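Local coordinates for DUF4875 domain-containing protein (Desulfovibrio piger, PDB 4LG3), which is of unknown function, being a member of the DUF4875 family, which is grouped in the CamS-like clan, at residues 147-150 against 151-155; 176-179 against 180-183. All coordinates share one frame; numbering follows the deposited sequence.

How the contacts relate
Starting from the N terminus, the chain builds most of its mixed sheet and helix 53-71, leaves strand 113-118 for helix 125-137, and then makes the small hairpin of strands 142-143 and 146-147. Contact 1 (147-150 against 151-155) turns the end of that hairpin into helix 149-160, beside helix 125-137. Contact 2 (176-179 against 180-183) comes at the C terminus, where the chain leaves strand 175-176 and winds up against helix 53-71. Each contact is local and encloses no intervening residues; the two neither nest nor cross. Contact 1 and contact 2 lie in series on opposite sides of the chain's centre, the centres of the two contacts about 38 Å apart and their nearest atoms about 22 Å apart.

Contact 1 (147-150 against 151-155); sequences TDER and RLKAA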
ATOM      1  N   THR A 147       9.825   3.508 -19.720  1.00 66.74           N
ATOM      2  CA  THR A 147       9.700   2.071 -19.916  1.00 66.30           C
ATOM      3  C   THR A 147       9.007   1.799 -21.249  1.00 70.42           C
ATOM      4  O   THR A 147       7.953   2.381 -21.528  1.00 69.83           O
ATOM      5  CB  THR A 147       8.920   1.442 -18.745  1.00 71.96           C
ATOM      6  OG1 THR A 147       9.587   1.704 -17.508  1.00 75.17           O
ATOM      7  CG2 THR A 147       8.702  -0.056 -18.909  1.00 69.02           C
ATOM      8  N   ASP A 148       9.594   0.906 -22.061  1.00 67.30           N
ATOM      9  CA  ASP A 148       8.982   0.440 -23.298  1.00 68.72           C
ATOM     10  C   ASP A 148       7.953  -0.614 -22.851  1.00 70.94           C
ATOM     11  O   ASP A 148       8.287  -1.802 -22.709  1.00 72.18           O
ATOM     12  CB  ASP A 148      10.059  -0.101 -24.263  1.00 73.37           C
ATOM     13  CG  ASP A 148       9.571  -0.653 -25.589  1.00 85.26           C
ATOM     14  OD1 ASP A 148       8.329  -0.778 -25.773  1.00 85.62           O
ATOM     15  OD2 ASP A 148      10.423  -0.983 -26.434  1.00 94.36           O
ATOM     16  N   GLU A 149       6.726  -0.143 -22.529  1.00 63.86           N
ATOM     17  CA  GLU A 149       5.643  -0.967 -21.997  1.00 62.50           C
ATOM     18  C   GLU A 149       5.298  -2.147 -22.905  1.00 71.73           C
ATOM     19  O   GLU A 149       5.121  -3.258 -22.401  1.00 70.14           O
ATOM     20  CB  GLU A 149       4.394  -0.122 -21.730  1.00 62.26           C
ATOM     21  CG  GLU A 149       4.481   0.649 -20.422  1.00 62.68           C
ATOM     22  CD  GLU A 149       3.310   1.572 -20.180  1.00 71.37           C
ATOM     23  OE1 GLU A 149       2.244   1.082 -19.749  1.00 76.53           O
ATOM     24  OE2 GLU A 149       3.448   2.786 -20.447  1.00 74.57           O
ATOM     25  N   ARG A 150       5.239  -1.904 -24.239  1.00 72.74           N
ATOM     26  CA  ARG A 150       4.924  -2.891 -25.276  1.00 76.27           C
ATOM     27  C   ARG A 150       5.833  -4.126 -25.158  1.00 81.83           C
ATOM     28  O   ARG A 150       5.331  -5.248 -25.052  1.00 82.79           O
ATOM     29  CB  ARG A 150       5.069  -2.252 -26.677  1.00 80.14           C
ATOM     30  CG  ARG A 150       4.423  -3.051 -27.798  1.00 91.92           C
ATOM     31  CD  ARG A 150       5.049  -2.694 -29.131  1.00107.23           C
ATOM     32  NE  ARG A 150       6.415  -3.210 -29.269  1.00118.30           N
ATOM     33  CZ  ARG A 150       6.901  -3.741 -30.389  1.00137.80           C
ATOM     34  NH1 ARG A 150       6.142  -3.831 -31.475  1.00125.78           N
ATOM     35  NH2 ARG A 150       8.151  -4.182 -30.434  1.00128.37           N
ATOM     36  N   ARG A 151       7.163  -3.899 -25.151  1.00 77.75           N
ATOM     37  CA  ARG A 151       8.186  -4.935 -25.055  1.00 78.03           C
ATOM     38  C   ARG A 151       8.236  -5.569 -23.657  1.00 77.10           C
ATOM     39  O   ARG A 151       8.468  -6.776 -23.571  1.00 78.01           O
ATOM     40  CB  ARG A 151       9.565  -4.385 -25.464  1.00 80.61           C
ATOM     41  CG  ARG A 151       9.841  -4.582 -26.956  1.00 92.00           C
ATOM     42  CD  ARG A 151      11.151  -3.995 -27.431  1.00106.24           C
ATOM     43  NE  ARG A 151      11.222  -3.978 -28.896  1.00126.24           N
ATOM     44  CZ  ARG A 151      11.075  -2.891 -29.654  1.00143.35           C
ATOM     45  NH1 ARG A 151      10.858  -1.706 -29.092  1.00128.52           N
ATOM     46  NH2 ARG A 151      11.148  -2.981 -30.976  1.00131.93           N
ATOM     47  N   LEU A 152       8.018  -4.782 -22.573  1.00 68.20           N
ATOM     48  CA  LEU A 152       8.014  -5.329 -21.210  1.00 64.88           C
ATOM     49  C   LEU A 152       6.793  -6.232 -21.004  1.00 70.26           C
ATOM     50  O   LEU A 152       6.957  -7.330 -20.465  1.00 70.37           O
ATOM     51  CB  LEU A 152       8.070  -4.235 -20.128  1.00 61.33           C
ATOM     52  CG  LEU A 152       8.120  -4.696 -18.651  1.00 61.41           C
ATOM     53  CD1 LEU A 152       9.237  -5.712 -18.394  1.00 61.34           C
ATOM     54  CD2 LEU A 152       8.260  -3.524 -17.725  1.00 58.50           C
ATOM     55  N   LYS A 153       5.591  -5.782 -21.451  1.00 67.34           N
ATOM     56  CA  LYS A 153       4.341  -6.549 -21.389  1.00 67.76           C
ATOM     57  C   LYS A 153       4.496  -7.901 -22.127  1.00 74.84           C
ATOM     58  O   LYS A 153       4.062  -8.929 -21.605  1.00 74.67           O
ATOM     59  CB  LYS A 153       3.155  -5.757 -21.993  1.00 70.85           C
ATOM     60  CG  LYS A 153       2.534  -4.702 -21.083  1.00 76.57           C
ATOM     61  CD  LYS A 153       1.293  -4.056 -21.731  1.00 82.71           C
ATOM     62  CE  LYS A 153       0.808  -2.833 -20.967  1.00 89.09           C
ATOM     63  NZ  LYS A 153      -0.664  -2.845 -20.728  1.00 88.87           N
ATOM     64  N   ALA A 154       5.135  -7.892 -23.320  1.00 73.40           N
ATOM     65  CA  ALA A 154       5.357  -9.083 -24.148  1.00 76.23           C
ATOM     66  C   ALA A 154       6.317 -10.102 -23.499  1.00 80.65           C
ATOM     67  O   ALA A 154       6.051 -11.304 -23.565  1.00 80.90           O
ATOM     68  CB  ALA A 154       5.889  -8.681 -25.509  1.00 79.81           C
ATOM     69  N   ALA A 155       7.423  -9.626 -22.884  1.00 76.14           N
ATOM     70  CA  ALA A 155       8.417 -10.480 -22.232  1.00 75.78           C
ATOM     71  C   ALA A 155       7.835 -11.161 -20.989  1.00 77.91           C
ATOM     72  O   ALA A 155       8.183 -12.314 -20.726  1.00 78.96           O
ATOM     73  CB  ALA A 155       9.644  -9.665 -21.864  1.00 75.81           C
TER
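Lys153 N gives its hydrogen to Glu149 O over 2.7 Å, the shortest of the three i to i+4 backbone bonds that start this helix. Leu152 N reaches Asp148 O at 3.0 Å, and Ala154 N reaches Arg150 O at 3.2 Å. In front of this turn Asp148 works through both carboxylate oxygens. Its chi1 of 179° points CG away from the backbone N, which brings the carboxylate over the helix start, where OD1 takes a weak bond from Arg151 N at 3.4 Å. Asp148 OD2 meanwhile receives Arg151 NH1 at 2.8 Å on its syn lone pair, a salt bridge with an N-H...O angle of 161°. The oxygen lies in the guanidinium plane, at its edge, yet the carboxylate itself stands nearly perpendicular to it, the two planes 84° apart. Arg150 bends its chain at chi3 and sets NH2 above one face of the same guanidinium, toward its rim, 3.3 Å from Arg151 NH2; the Asp148 carboxylate bound to Arg151 may offset part of their repulsion. On the inner side, Thr147 CG2 touches Leu152 CD2 at 3.7 Å, while Thr147 OG1 bonds to Gln142 and Leu152 packs on Trp134 and Met137 of helix 125-137. Asp148 is thus an aspartate N-cap, its weak bond to the third helical residue accompanied by a salt bridge to that residue's side chain.

Contact 2 (176-179 against 180-183); sequences PFPQ and EWTR
Pro178 lays its CD methylene over the indole of Trp181, 3.6 Å from the centroid of the six-membered ring and nearly above its centre, a CH-pi contact. Trp181 presents that face because its CG lies beside the backbone N, anti to the carbonyl carbon (chi1 -75°), which turns the indole back along the chain toward the proline. Phe177 comes to the benzo side of the same ring system, its CG lodged between its own backbone N and carbonyl carbon (chi1 75°). Phe177 CD1 is 3.5 Å from Trp181 CE3, and CB also touches CZ3; the two ring planes are 18° apart but slid so far that they barely overlap. Farther round, Thr182 CG2 meets the edge of the Phe177 ring at CE1. These side chains are brought together by a turn of 3-10 helix that finishes the chain: Trp181 N bonds to Pro178 O, and Thr182 N to Gln179 O, both at 3.2 Å, with each donor well above its carbonyl plane. Gln179 O also accepts from the Thr182 hydroxyl, OG1 lying 2.6 Å away and nearly in line with the C=O. The hydroxyl thereby reaches back to the carbonyl three residues earlier. Glu180 bends at chi2 and brings its carboxylate alongside the proline, with OE1 3.6 Å from Pro178 CB. On the side toward helix 53-71, Phe177 and Trp181 pack on Ala57, and Arg54 adds a cation-pi contact to the indole.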
ATOM      1  N   PRO A 176     -11.470   6.692  -3.100  1.00 47.93           N
ATOM      2  CA  PRO A 176     -11.643   7.215  -1.732  1.00 46.60           C
ATOM      3  C   PRO A 176     -12.475   6.229  -0.896  1.00 50.02           C
ATOM      4  O   PRO A 176     -13.106   5.332  -1.456  1.00 52.90           O
ATOM      5  CB  PRO A 176     -12.374   8.549  -1.938  1.00 49.24           C
ATOM      6  CG  PRO A 176     -12.292   8.835  -3.403  1.00 53.67           C
ATOM      7  CD  PRO A 176     -12.177   7.531  -4.095  1.00 49.30           C
ATOM      8  N   PHE A 177     -12.440   6.342   0.423  1.00 43.09           N
ATOM      9  CA  PHE A 177     -13.284   5.500   1.280  1.00 43.28           C
ATOM     10  C   PHE A 177     -13.954   6.433   2.284  1.00 50.82           C
ATOM     11  O   PHE A 177     -13.401   7.512   2.567  1.00 48.10           O
ATOM     12  CB  PHE A 177     -12.574   4.288   1.911  1.00 42.39           C
ATOM     13  CG  PHE A 177     -11.623   4.507   3.066  1.00 41.67           C
ATOM     14  CD1 PHE A 177     -12.107   4.805   4.344  1.00 44.43           C
ATOM     15  CD2 PHE A 177     -10.262   4.268   2.915  1.00 41.17           C
ATOM     16  CE1 PHE A 177     -11.241   4.948   5.420  1.00 43.93           C
ATOM     17  CE2 PHE A 177      -9.387   4.420   3.992  1.00 43.28           C
ATOM     18  CZ  PHE A 177      -9.886   4.753   5.241  1.00 42.02           C
ATOM     19  N   PRO A 178     -15.185   6.112   2.739  1.00 51.66           N
ATOM     20  CA  PRO A 178     -15.917   7.071   3.575  1.00 54.08           C
ATOM     21  C   PRO A 178     -15.303   7.318   4.949  1.00 58.81           C
ATOM     22  O   PRO A 178     -14.771   6.417   5.597  1.00 57.26           O
ATOM     23  CB  PRO A 178     -17.313   6.453   3.699  1.00 57.76           C
ATOM     24  CG  PRO A 178     -17.403   5.474   2.601  1.00 61.94           C
ATOM     25  CD  PRO A 178     -16.018   4.933   2.448  1.00 54.27           C
ATOM     26  N   GLN A 179     -15.407   8.580   5.373  1.00 57.39           N
ATOM     27  CA  GLN A 179     -14.963   9.127   6.647  1.00 57.61           C
ATOM     28  C   GLN A 179     -15.606   8.371   7.837  1.00 61.90           C
ATOM     29  O   GLN A 179     -14.951   8.203   8.857  1.00 61.47           O
ATOM     30  CB  GLN A 179     -15.340  10.624   6.673  1.00 60.57           C
ATOM     31  CG  GLN A 179     -14.883  11.398   7.905  1.00 79.11           C
ATOM     32  CD  GLN A 179     -13.457  11.886   7.827  1.00 87.76           C
ATOM     33  OE1 GLN A 179     -12.892  12.118   6.747  1.00 70.32           O
ATOM     34  NE2 GLN A 179     -12.873  12.125   8.994  1.00 87.61           N
ATOM     35  N   GLU A 180     -16.875   7.915   7.689  1.00 60.45           N
ATOM     36  CA  GLU A 180     -17.658   7.198   8.709  1.00 61.69           C
ATOM     37  C   GLU A 180     -17.041   5.821   9.061  1.00 62.52           C
ATOM     38  O   GLU A 180     -17.294   5.303  10.151  1.00 62.90           O
ATOM     39  CB  GLU A 180     -19.151   7.061   8.309  1.00 65.78           C
ATOM     40  CG  GLU A 180     -19.426   6.751   6.839  1.00 80.30           C
ATOM     41  CD  GLU A 180     -19.753   7.920   5.912  1.00109.68           C
ATOM     42  OE1 GLU A 180     -18.931   8.862   5.796  1.00 84.81           O
ATOM     43  OE2 GLU A 180     -20.815   7.858   5.248  1.00110.11           O
ATOM     44  N   TRP A 181     -16.212   5.255   8.167  1.00 56.74           N
ATOM     45  CA  TRP A 181     -15.515   3.978   8.389  1.00 55.27           C
ATOM     46  C   TRP A 181     -14.438   4.070   9.487  1.00 57.83           C
ATOM     47  O   TRP A 181     -14.020   3.040  10.010  1.00 56.60           O
ATOM     48  CB  TRP A 181     -14.848   3.504   7.085  1.00 52.34           C
ATOM     49  CG  TRP A 181     -15.777   2.950   6.053  1.00 54.13           C
ATOM     50  CD1 TRP A 181     -17.147   2.999   6.049  1.00 59.57           C
ATOM     51  CD2 TRP A 181     -15.396   2.271   4.850  1.00 52.59           C
ATOM     52  NE1 TRP A 181     -17.641   2.366   4.932  1.00 59.59           N
ATOM     53  CE2 TRP A 181     -16.586   1.917   4.173  1.00 58.77           C
ATOM     54  CE3 TRP A 181     -14.160   1.914   4.284  1.00 50.96           C
ATOM     55  CZ2 TRP A 181     -16.575   1.229   2.956  1.00 57.44           C
ATOM     56  CZ3 TRP A 181     -14.151   1.217   3.092  1.00 52.20           C
ATOM     57  CH2 TRP A 181     -15.348   0.870   2.446  1.00 54.88           C
ATOM     58  N   THR A 182     -13.956   5.292   9.779  1.00 56.40           N
ATOM     59  CA  THR A 182     -12.918   5.603  10.767  1.00 56.78           C
ATOM     60  C   THR A 182     -13.508   5.796  12.169  1.00 69.47           C
ATOM     61  O   THR A 182     -12.749   5.947  13.128  1.00 70.12           O
ATOM     62  CB  THR A 182     -12.147   6.875  10.367  1.00 57.55           C
ATOM     63  OG1 THR A 182     -12.999   8.012  10.553  1.00 66.13           O
ATOM     64  CG2 THR A 182     -11.608   6.830   8.940  1.00 50.69           C
ATOM     65  N   ARG A 183     -14.853   5.876  12.278  1.00 70.94           N
ATOM     66  CA  ARG A 183     -15.551   6.080  13.550  1.00 78.72           C
ATOM     67  C   ARG A 183     -15.511   4.781  14.355  1.00104.41           C
ATOM     68  O   ARG A 183     -15.970   3.737  13.831  1.00108.21           O
ATOM     69  CB  ARG A 183     -17.005   6.570  13.328  1.00 82.66           C
ATOM     70  CG  ARG A 183     -17.109   7.885  12.545  1.00 97.40           C
ATOM     71  CD  ARG A 183     -18.480   8.550  12.640  1.00116.68           C
ATOM     72  NE  ARG A 183     -19.505   7.896  11.817  1.00129.16           N
ATOM     73  CZ  ARG A 183     -20.751   8.343  11.666  1.00144.61           C
ATOM     74  NH1 ARG A 183     -21.144   9.455  12.274  1.00133.14           N
ATOM     75  NH2 ARG A 183     -21.614   7.679  10.908  1.00130.97           N
ATOM     76  OXT ARG A 183     -14.922   4.791  15.460  1.00127.53           O
TER